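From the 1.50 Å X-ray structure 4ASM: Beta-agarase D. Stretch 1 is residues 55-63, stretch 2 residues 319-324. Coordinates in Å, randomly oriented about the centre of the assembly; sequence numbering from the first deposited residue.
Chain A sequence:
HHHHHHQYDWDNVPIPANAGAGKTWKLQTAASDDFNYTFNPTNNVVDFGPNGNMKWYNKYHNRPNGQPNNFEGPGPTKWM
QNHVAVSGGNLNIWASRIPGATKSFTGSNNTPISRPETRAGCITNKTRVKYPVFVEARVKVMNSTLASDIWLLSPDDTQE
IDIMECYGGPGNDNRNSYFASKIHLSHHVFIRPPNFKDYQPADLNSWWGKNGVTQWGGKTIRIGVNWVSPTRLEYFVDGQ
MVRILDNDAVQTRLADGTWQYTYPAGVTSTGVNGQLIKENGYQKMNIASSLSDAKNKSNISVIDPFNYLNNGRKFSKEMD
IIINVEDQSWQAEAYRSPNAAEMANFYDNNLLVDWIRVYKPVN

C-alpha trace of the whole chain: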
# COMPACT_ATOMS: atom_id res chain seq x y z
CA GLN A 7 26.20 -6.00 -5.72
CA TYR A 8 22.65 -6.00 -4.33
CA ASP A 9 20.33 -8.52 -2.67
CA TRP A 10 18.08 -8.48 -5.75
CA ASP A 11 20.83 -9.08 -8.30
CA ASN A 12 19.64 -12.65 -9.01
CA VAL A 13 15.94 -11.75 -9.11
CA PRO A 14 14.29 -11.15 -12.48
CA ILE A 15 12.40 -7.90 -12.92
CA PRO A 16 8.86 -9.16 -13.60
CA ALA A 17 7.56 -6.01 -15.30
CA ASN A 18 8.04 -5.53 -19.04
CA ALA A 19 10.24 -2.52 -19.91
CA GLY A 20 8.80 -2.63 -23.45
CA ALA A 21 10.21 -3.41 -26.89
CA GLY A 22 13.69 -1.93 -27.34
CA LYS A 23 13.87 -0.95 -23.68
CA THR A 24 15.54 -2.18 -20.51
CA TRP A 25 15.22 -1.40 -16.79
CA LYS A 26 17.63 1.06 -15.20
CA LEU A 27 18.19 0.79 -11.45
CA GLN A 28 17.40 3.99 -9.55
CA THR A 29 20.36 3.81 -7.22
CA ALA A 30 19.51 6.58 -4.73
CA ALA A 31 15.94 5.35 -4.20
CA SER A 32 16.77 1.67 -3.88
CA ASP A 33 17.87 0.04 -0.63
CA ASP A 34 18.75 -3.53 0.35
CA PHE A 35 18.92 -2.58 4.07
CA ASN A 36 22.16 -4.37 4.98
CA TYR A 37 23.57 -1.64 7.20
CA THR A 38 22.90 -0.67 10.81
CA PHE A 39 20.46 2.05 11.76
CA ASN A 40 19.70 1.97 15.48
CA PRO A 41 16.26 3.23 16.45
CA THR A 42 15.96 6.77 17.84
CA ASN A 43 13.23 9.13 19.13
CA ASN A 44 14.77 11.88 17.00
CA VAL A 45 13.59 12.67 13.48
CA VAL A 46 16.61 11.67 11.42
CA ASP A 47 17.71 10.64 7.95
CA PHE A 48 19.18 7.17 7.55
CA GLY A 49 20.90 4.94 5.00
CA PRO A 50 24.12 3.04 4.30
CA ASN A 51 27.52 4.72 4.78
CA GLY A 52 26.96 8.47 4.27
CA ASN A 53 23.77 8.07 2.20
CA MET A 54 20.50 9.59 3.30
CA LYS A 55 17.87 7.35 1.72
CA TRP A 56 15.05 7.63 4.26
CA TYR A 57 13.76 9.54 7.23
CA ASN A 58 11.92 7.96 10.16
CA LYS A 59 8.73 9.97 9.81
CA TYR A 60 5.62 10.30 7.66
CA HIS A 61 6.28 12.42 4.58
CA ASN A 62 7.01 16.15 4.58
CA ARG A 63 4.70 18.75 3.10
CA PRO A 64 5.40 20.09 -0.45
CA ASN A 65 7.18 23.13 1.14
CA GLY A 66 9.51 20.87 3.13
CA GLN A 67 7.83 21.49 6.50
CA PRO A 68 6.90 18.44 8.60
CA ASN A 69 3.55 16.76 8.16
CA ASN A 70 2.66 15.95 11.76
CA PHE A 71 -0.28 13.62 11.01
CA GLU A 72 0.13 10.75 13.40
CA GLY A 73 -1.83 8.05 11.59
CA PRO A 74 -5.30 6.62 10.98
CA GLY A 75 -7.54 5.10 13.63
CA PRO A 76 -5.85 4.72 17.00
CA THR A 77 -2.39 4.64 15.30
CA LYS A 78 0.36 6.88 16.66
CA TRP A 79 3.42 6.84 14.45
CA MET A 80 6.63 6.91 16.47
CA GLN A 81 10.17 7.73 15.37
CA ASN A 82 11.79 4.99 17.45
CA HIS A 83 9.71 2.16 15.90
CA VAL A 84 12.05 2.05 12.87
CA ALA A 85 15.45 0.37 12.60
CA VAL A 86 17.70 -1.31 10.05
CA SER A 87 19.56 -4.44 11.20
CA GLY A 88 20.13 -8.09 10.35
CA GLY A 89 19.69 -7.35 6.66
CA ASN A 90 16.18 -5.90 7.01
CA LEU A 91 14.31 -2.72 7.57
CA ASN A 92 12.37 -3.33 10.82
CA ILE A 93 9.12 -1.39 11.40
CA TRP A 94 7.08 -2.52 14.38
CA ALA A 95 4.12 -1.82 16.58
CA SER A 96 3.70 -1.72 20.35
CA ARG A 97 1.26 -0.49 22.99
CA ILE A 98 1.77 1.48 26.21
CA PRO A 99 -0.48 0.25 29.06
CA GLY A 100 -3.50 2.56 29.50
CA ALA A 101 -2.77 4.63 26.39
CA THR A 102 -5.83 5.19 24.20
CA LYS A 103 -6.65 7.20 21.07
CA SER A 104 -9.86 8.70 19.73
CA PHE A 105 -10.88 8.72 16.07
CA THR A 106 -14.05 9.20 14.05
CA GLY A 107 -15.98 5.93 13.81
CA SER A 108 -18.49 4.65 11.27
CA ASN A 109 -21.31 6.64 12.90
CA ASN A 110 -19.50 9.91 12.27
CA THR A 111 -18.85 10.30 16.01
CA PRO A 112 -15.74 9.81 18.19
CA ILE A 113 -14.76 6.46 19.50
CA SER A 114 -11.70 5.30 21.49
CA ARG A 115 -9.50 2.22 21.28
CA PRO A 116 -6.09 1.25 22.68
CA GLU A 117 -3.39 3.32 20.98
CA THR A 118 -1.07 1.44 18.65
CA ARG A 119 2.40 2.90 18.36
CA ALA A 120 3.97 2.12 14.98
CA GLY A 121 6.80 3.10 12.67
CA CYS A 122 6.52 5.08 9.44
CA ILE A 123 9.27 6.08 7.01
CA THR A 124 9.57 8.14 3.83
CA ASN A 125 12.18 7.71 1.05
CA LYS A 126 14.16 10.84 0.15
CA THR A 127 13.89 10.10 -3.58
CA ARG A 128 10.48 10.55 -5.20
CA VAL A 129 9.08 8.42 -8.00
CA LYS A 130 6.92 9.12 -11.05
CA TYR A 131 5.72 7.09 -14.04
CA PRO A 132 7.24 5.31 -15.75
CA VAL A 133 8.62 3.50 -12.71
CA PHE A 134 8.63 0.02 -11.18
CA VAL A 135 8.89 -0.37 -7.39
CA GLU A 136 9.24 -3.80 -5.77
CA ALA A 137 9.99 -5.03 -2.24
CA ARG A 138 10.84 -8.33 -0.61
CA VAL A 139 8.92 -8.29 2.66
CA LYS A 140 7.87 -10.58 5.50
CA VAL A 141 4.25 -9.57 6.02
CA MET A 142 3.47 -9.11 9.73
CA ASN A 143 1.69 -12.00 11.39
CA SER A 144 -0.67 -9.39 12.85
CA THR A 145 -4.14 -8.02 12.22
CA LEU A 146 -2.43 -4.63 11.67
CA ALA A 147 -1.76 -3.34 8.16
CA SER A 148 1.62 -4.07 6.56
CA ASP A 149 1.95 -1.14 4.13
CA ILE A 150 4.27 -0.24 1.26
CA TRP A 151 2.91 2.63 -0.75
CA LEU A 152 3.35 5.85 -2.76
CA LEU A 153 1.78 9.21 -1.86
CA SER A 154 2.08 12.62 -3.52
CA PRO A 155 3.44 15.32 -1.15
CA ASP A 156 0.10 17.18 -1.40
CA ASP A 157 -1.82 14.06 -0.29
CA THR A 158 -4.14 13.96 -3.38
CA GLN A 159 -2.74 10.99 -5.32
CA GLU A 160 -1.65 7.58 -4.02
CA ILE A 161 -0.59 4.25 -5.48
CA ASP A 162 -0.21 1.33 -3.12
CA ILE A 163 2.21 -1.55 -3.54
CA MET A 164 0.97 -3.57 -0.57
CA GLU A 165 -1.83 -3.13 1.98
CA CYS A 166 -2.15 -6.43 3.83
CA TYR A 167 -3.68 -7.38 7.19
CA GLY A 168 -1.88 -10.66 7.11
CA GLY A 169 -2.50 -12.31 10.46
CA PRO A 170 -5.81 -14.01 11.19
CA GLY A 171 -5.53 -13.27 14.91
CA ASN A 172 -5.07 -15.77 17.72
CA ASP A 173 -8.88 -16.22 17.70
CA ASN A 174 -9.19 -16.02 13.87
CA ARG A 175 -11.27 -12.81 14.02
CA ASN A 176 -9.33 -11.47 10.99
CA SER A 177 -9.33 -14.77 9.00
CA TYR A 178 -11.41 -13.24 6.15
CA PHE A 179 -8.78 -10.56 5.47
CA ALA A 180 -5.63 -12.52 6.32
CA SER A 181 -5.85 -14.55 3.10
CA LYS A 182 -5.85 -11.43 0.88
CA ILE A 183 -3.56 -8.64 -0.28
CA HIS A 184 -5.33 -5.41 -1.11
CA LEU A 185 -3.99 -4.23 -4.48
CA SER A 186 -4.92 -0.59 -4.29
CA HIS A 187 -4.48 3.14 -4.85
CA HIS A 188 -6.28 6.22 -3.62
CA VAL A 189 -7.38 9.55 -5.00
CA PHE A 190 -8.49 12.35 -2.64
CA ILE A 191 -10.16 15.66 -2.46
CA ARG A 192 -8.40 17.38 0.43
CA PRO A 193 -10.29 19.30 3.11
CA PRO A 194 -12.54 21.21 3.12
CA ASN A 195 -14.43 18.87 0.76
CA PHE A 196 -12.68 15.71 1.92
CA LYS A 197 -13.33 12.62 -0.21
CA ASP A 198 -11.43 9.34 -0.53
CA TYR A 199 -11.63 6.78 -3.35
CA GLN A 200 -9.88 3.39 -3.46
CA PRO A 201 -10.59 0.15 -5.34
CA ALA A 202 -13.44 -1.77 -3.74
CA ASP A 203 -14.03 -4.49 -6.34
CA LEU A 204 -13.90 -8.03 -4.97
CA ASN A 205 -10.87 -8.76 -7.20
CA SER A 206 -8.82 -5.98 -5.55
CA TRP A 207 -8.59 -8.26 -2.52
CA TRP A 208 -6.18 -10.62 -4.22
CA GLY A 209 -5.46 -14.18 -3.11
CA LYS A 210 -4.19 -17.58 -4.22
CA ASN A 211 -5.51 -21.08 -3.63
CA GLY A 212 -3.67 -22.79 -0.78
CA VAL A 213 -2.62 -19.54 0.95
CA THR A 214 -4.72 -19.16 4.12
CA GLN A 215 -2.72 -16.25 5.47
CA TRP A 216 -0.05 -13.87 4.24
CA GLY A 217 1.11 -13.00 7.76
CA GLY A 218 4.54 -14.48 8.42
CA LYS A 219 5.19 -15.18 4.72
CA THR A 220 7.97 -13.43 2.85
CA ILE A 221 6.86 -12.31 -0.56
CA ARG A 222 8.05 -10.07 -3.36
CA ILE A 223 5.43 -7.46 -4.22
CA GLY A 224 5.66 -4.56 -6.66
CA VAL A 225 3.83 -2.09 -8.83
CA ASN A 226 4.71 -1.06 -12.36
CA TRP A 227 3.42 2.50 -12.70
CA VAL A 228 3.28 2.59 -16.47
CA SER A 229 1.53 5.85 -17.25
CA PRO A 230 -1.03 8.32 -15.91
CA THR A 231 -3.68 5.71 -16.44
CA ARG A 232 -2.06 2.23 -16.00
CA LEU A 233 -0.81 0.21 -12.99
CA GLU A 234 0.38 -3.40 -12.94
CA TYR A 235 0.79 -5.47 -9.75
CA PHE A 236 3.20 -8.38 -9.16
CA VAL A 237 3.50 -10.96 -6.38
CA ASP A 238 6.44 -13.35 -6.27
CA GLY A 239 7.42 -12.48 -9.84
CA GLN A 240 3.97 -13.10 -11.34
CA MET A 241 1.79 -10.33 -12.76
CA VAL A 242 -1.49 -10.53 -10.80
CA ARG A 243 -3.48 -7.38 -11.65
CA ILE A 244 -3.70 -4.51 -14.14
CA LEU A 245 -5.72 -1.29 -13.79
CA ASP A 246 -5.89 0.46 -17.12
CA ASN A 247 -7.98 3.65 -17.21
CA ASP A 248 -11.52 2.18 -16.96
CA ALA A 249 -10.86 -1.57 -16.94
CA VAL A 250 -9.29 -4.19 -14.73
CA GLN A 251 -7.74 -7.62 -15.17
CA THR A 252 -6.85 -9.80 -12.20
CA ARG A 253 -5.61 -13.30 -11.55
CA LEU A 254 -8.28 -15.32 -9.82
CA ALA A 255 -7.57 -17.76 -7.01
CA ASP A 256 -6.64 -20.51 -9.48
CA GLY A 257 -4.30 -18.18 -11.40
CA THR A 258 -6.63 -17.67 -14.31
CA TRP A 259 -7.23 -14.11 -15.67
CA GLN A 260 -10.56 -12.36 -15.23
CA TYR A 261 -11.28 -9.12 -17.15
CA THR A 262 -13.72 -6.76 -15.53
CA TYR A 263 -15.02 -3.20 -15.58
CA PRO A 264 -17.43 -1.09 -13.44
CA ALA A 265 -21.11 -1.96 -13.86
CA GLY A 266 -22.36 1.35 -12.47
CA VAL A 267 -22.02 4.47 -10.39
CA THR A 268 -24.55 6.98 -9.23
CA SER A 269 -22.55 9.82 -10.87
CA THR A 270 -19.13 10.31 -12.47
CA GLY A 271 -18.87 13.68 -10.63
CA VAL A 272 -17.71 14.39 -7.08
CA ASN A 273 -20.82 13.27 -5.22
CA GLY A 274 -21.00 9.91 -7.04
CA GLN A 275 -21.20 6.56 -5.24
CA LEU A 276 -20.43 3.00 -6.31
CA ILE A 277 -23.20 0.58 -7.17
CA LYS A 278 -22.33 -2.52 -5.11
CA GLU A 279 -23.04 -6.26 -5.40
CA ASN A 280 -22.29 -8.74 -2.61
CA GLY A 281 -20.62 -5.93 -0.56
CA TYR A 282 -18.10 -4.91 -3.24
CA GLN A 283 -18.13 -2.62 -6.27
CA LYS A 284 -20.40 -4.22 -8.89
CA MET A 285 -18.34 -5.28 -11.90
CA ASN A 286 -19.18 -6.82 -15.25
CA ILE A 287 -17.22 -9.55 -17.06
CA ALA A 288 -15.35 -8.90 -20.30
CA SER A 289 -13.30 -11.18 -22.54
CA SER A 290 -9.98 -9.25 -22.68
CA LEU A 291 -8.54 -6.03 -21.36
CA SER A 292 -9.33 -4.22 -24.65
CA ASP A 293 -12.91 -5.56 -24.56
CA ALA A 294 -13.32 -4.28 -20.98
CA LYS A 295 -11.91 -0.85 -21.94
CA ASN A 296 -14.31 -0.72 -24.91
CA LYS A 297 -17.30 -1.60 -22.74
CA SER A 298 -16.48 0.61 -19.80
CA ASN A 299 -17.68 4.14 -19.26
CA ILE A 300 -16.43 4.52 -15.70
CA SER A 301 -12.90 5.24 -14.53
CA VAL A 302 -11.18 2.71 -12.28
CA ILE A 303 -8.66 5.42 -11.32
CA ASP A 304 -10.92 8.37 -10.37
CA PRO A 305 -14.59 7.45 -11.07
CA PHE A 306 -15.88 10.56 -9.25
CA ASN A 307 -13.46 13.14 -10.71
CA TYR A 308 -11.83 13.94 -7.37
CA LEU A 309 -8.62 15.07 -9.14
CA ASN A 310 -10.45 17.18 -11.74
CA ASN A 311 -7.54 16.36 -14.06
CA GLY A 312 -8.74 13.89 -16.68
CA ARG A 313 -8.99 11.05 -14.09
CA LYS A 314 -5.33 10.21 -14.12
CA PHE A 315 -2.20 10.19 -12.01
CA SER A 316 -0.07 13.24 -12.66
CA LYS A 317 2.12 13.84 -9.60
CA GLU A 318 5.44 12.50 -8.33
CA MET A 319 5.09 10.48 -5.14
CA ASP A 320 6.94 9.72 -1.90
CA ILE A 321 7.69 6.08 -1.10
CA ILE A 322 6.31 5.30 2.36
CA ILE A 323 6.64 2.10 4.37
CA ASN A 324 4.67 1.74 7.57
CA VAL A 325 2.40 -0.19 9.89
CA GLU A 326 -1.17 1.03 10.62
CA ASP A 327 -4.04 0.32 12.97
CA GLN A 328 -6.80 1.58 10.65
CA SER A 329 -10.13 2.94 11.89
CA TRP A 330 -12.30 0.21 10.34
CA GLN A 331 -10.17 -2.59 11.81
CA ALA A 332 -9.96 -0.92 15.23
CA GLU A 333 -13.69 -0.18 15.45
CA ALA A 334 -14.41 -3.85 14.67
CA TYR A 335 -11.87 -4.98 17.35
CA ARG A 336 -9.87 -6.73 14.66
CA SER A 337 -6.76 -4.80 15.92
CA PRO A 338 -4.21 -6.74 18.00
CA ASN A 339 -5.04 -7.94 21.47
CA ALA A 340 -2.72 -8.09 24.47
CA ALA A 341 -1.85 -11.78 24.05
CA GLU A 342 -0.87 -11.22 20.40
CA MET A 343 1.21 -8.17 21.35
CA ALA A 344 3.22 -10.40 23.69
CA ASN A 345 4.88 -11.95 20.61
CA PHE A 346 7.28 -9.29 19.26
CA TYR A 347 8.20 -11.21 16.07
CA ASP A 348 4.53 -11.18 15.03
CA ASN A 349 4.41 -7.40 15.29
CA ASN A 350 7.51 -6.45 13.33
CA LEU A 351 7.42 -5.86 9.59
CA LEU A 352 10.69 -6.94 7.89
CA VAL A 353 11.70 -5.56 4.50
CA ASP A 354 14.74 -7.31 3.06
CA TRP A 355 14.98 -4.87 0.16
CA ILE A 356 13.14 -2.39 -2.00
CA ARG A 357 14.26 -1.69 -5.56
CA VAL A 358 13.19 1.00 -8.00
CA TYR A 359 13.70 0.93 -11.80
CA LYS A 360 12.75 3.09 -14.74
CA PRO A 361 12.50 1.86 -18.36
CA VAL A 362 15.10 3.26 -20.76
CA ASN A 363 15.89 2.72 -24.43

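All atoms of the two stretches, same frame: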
# COMPACT_ATOMS: atom_id res chain seq x y z
N LYS A 55 18.89 7.90 2.61
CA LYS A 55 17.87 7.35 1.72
C LYS A 55 16.46 7.49 2.27
O LYS A 55 15.51 7.46 1.50
CB LYS A 55 18.14 5.87 1.45
CG LYS A 55 19.34 5.62 0.57
CD LYS A 55 19.48 4.15 0.27
CE LYS A 55 20.70 3.89 -0.60
NZ LYS A 55 20.38 4.19 -2.02
N TRP A 56 16.34 7.59 3.59
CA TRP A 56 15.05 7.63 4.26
C TRP A 56 15.08 8.61 5.41
O TRP A 56 16.17 8.95 5.91
CB TRP A 56 14.69 6.26 4.86
CG TRP A 56 14.78 5.10 3.92
CD1 TRP A 56 15.88 4.35 3.66
CD2 TRP A 56 13.72 4.55 3.13
NE1 TRP A 56 15.59 3.37 2.75
CE2 TRP A 56 14.27 3.47 2.40
CE3 TRP A 56 12.35 4.85 2.97
CZ2 TRP A 56 13.51 2.69 1.50
CZ3 TRP A 56 11.59 4.09 2.08
CH2 TRP A 56 12.17 3.01 1.36
N TYR A 57 13.91 9.01 5.87
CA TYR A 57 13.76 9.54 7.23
C TYR A 57 12.66 8.80 7.98
O TYR A 57 11.73 8.24 7.36
CB TYR A 57 13.59 11.07 7.29
CG TYR A 57 12.53 11.66 6.41
CD1 TYR A 57 12.81 12.05 5.10
CD2 TYR A 57 11.23 11.85 6.88
CE1 TYR A 57 11.84 12.62 4.29
CE2 TYR A 57 10.24 12.42 6.07
CZ TYR A 57 10.55 12.79 4.78
OH TYR A 57 9.57 13.35 3.98
N ASN A 58 12.77 8.78 9.30
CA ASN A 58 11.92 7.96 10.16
C ASN A 58 10.61 8.63 10.55
O ASN A 58 10.15 8.51 11.70
CB ASN A 58 12.70 7.45 11.40
CG ASN A 58 13.24 8.59 12.28
OD1 ASN A 58 13.23 9.76 11.88
ND2 ASN A 58 13.70 8.24 13.48
N LYS A 59 9.98 9.29 9.57
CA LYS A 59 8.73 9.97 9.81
C LYS A 59 7.86 9.92 8.56
O LYS A 59 8.36 9.73 7.46
CB LYS A 59 9.01 11.43 10.24
CG LYS A 59 7.80 12.24 10.66
CD LYS A 59 8.29 13.58 11.23
CE LYS A 59 7.11 14.47 11.60
NZ LYS A 59 7.57 15.62 12.45
N TYR A 60 6.55 10.07 8.76
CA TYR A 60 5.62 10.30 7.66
C TYR A 60 6.07 11.51 6.84
O TYR A 60 6.74 12.41 7.34
CB TYR A 60 4.27 10.56 8.29
CG TYR A 60 3.10 10.76 7.37
CD1 TYR A 60 2.70 9.75 6.48
CD2 TYR A 60 2.35 11.92 7.43
CE1 TYR A 60 1.57 9.91 5.66
CE2 TYR A 60 1.24 12.09 6.61
CZ TYR A 60 0.85 11.09 5.73
OH TYR A 60 -0.27 11.26 4.92
N HIS A 61 5.66 11.54 5.58
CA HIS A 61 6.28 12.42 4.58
C HIS A 61 6.07 13.92 4.80
O HIS A 61 5.00 14.36 5.24
CB HIS A 61 5.84 11.99 3.16
CG HIS A 61 4.42 12.33 2.81
ND1 HIS A 61 4.02 12.50 1.50
CD2 HIS A 61 3.32 12.55 3.58
CE1 HIS A 61 2.73 12.79 1.48
NE2 HIS A 61 2.28 12.83 2.72
N ASN A 62 7.11 14.69 4.48
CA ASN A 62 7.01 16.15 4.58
C ASN A 62 5.97 16.73 3.63
O ASN A 62 5.60 16.14 2.61
CB ASN A 62 8.36 16.81 4.28
CG ASN A 62 9.41 16.54 5.33
OD1 ASN A 62 9.12 16.32 6.50
ND2 ASN A 62 10.68 16.56 4.91
N ARG A 63 5.52 17.94 3.98
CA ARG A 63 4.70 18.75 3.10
C ARG A 63 5.45 19.19 1.84
O ARG A 63 6.68 19.16 1.82
CB ARG A 63 4.24 19.98 3.87
CG ARG A 63 3.26 19.63 4.95
CD ARG A 63 3.07 20.78 5.91
NE ARG A 63 2.14 20.39 6.96
CZ ARG A 63 0.81 20.40 6.82
NH1 ARG A 63 0.26 20.79 5.68
NH2 ARG A 63 0.04 20.03 7.83
N MET A 319 5.53 11.04 -6.41
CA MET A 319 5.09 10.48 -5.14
C MET A 319 6.25 10.09 -4.22
O MET A 319 7.33 9.71 -4.69
CB MET A 319 4.21 9.26 -5.39
CG MET A 319 2.93 9.61 -6.14
SD MET A 319 1.85 8.17 -6.25
CE MET A 319 0.61 8.88 -7.35
N ASP A 320 6.03 10.24 -2.92
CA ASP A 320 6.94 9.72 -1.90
C ASP A 320 6.70 8.24 -1.68
O ASP A 320 5.55 7.79 -1.59
CB ASP A 320 6.69 10.43 -0.57
CG ASP A 320 6.94 11.93 -0.65
OD1 ASP A 320 8.02 12.31 -1.16
OD2 ASP A 320 6.08 12.70 -0.20
N ILE A 321 7.79 7.48 -1.53
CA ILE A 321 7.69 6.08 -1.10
C ILE A 321 7.60 6.05 0.41
O ILE A 321 8.48 6.61 1.10
CB ILE A 321 8.92 5.24 -1.52
CG1 ILE A 321 9.13 5.28 -3.03
CG2 ILE A 321 8.74 3.78 -1.05
CD1 ILE A 321 10.54 4.82 -3.45
N ILE A 322 6.55 5.41 0.92
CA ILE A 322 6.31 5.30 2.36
C ILE A 322 6.18 3.82 2.73
O ILE A 322 5.55 3.02 2.03
CB ILE A 322 5.02 6.05 2.76
CG1 ILE A 322 5.16 7.55 2.40
CG2 ILE A 322 4.73 5.85 4.24
CD1 ILE A 322 3.90 8.38 2.56
N ILE A 323 6.84 3.44 3.82
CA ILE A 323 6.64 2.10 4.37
C ILE A 323 6.20 2.29 5.79
O ILE A 323 6.79 3.09 6.53
CB ILE A 323 7.93 1.25 4.30
CG1 ILE A 323 8.38 1.12 2.85
CG2 ILE A 323 7.66 -0.14 4.94
CD1 ILE A 323 9.71 0.40 2.69
N ASN A 324 5.15 1.59 6.20
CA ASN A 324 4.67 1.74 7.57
C ASN A 324 3.82 0.58 8.06
O ASN A 324 3.56 -0.36 7.32
CB ASN A 324 3.92 3.09 7.78
CG ASN A 324 2.49 3.10 7.22
OD1 ASN A 324 1.90 2.06 6.97
ND2 ASN A 324 1.93 4.29 7.06
O HOH W 1 7.35 14.82 0.85

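Residues that touch across the two stretches are at least 258 apart in sequence, and the stretches meet through side chains rather than through paired backbones. The closest CA atoms across the contact are Asp320 CA and His61 CA at 7.1 Å, followed by Ile322 CA and Tyr60 CA at 7.3 Å. No backbone hydrogen bond joins the stretches. Stretch 2 is largely a strand, whereas stretch 1 has a short strand at Trp56 and Tyr57 and then continues as loop. Together they bury 308 Å², counting both sides.

Met319 makes no contact with stretch 1; its nearest side-chain atom, Met319 CB, is 7.6 Å from His61 ND1, and the end of the side chain leads away. The CA-to-CB bond of Asp320 points toward stretch 1, as that of His61 points toward stretch 2, and the two side chains meet in a hydrogen bond: His61 ND1 donates to Asp320 OD2 at 2.7 Å, with an N-H...acceptor angle of 154°. The acceptor lies at the edge of the imidazole, near its plane, where a ring N-H is directed. His61 NE2 is hydrogen-bonded elsewhere in the structure, so both ring nitrogens have partners. Asp320 OD2 also accepts from water 1 at 2.7 Å. The same water donates to Asn62 O at 2.8 Å and so bridges the carboxylate to the backbone of stretch 1.

From Ile321 onward the contacts are mainly apolar. Ile321 CG2 lies 4.2 Å from Trp56 CZ3, and its backbone Ile321 O is 4.1 Å from the same CZ3.

Ile322 has the largest covered area in stretch 2, 55 Å². Its CA-to-CB bond points sideways, but chi angles of -60° (m) and 172° (t) carry CD1 nearer to stretch 1. Ile322 CD1 sits 4.3 Å from the centroid of the His61 ring and 21° off the ring normal, a CH-pi contact over one face; its closest ring atom is His61 CG, 4.0 Å from Ile322 CD1. Ile322 CD1 also lies 4.2 Å from Tyr60 CE1, so one methyl group touches two aromatic rings.

Ile323 returns to the indole: Ile323 CD1 reaches Trp56 CH2 at 3.8 Å, the closest apolar side-chain approach. Trp56 thus contacts both Ile321 and Ile323, while Ile322 between them serves His61 and Tyr60, an alternation expected of a strand. The CA-to-CB bond of Asn324 points toward stretch 1, but its nearest side-chain atom, Asn324 ND2, stays 5.5 Å from Tyr60 CD1.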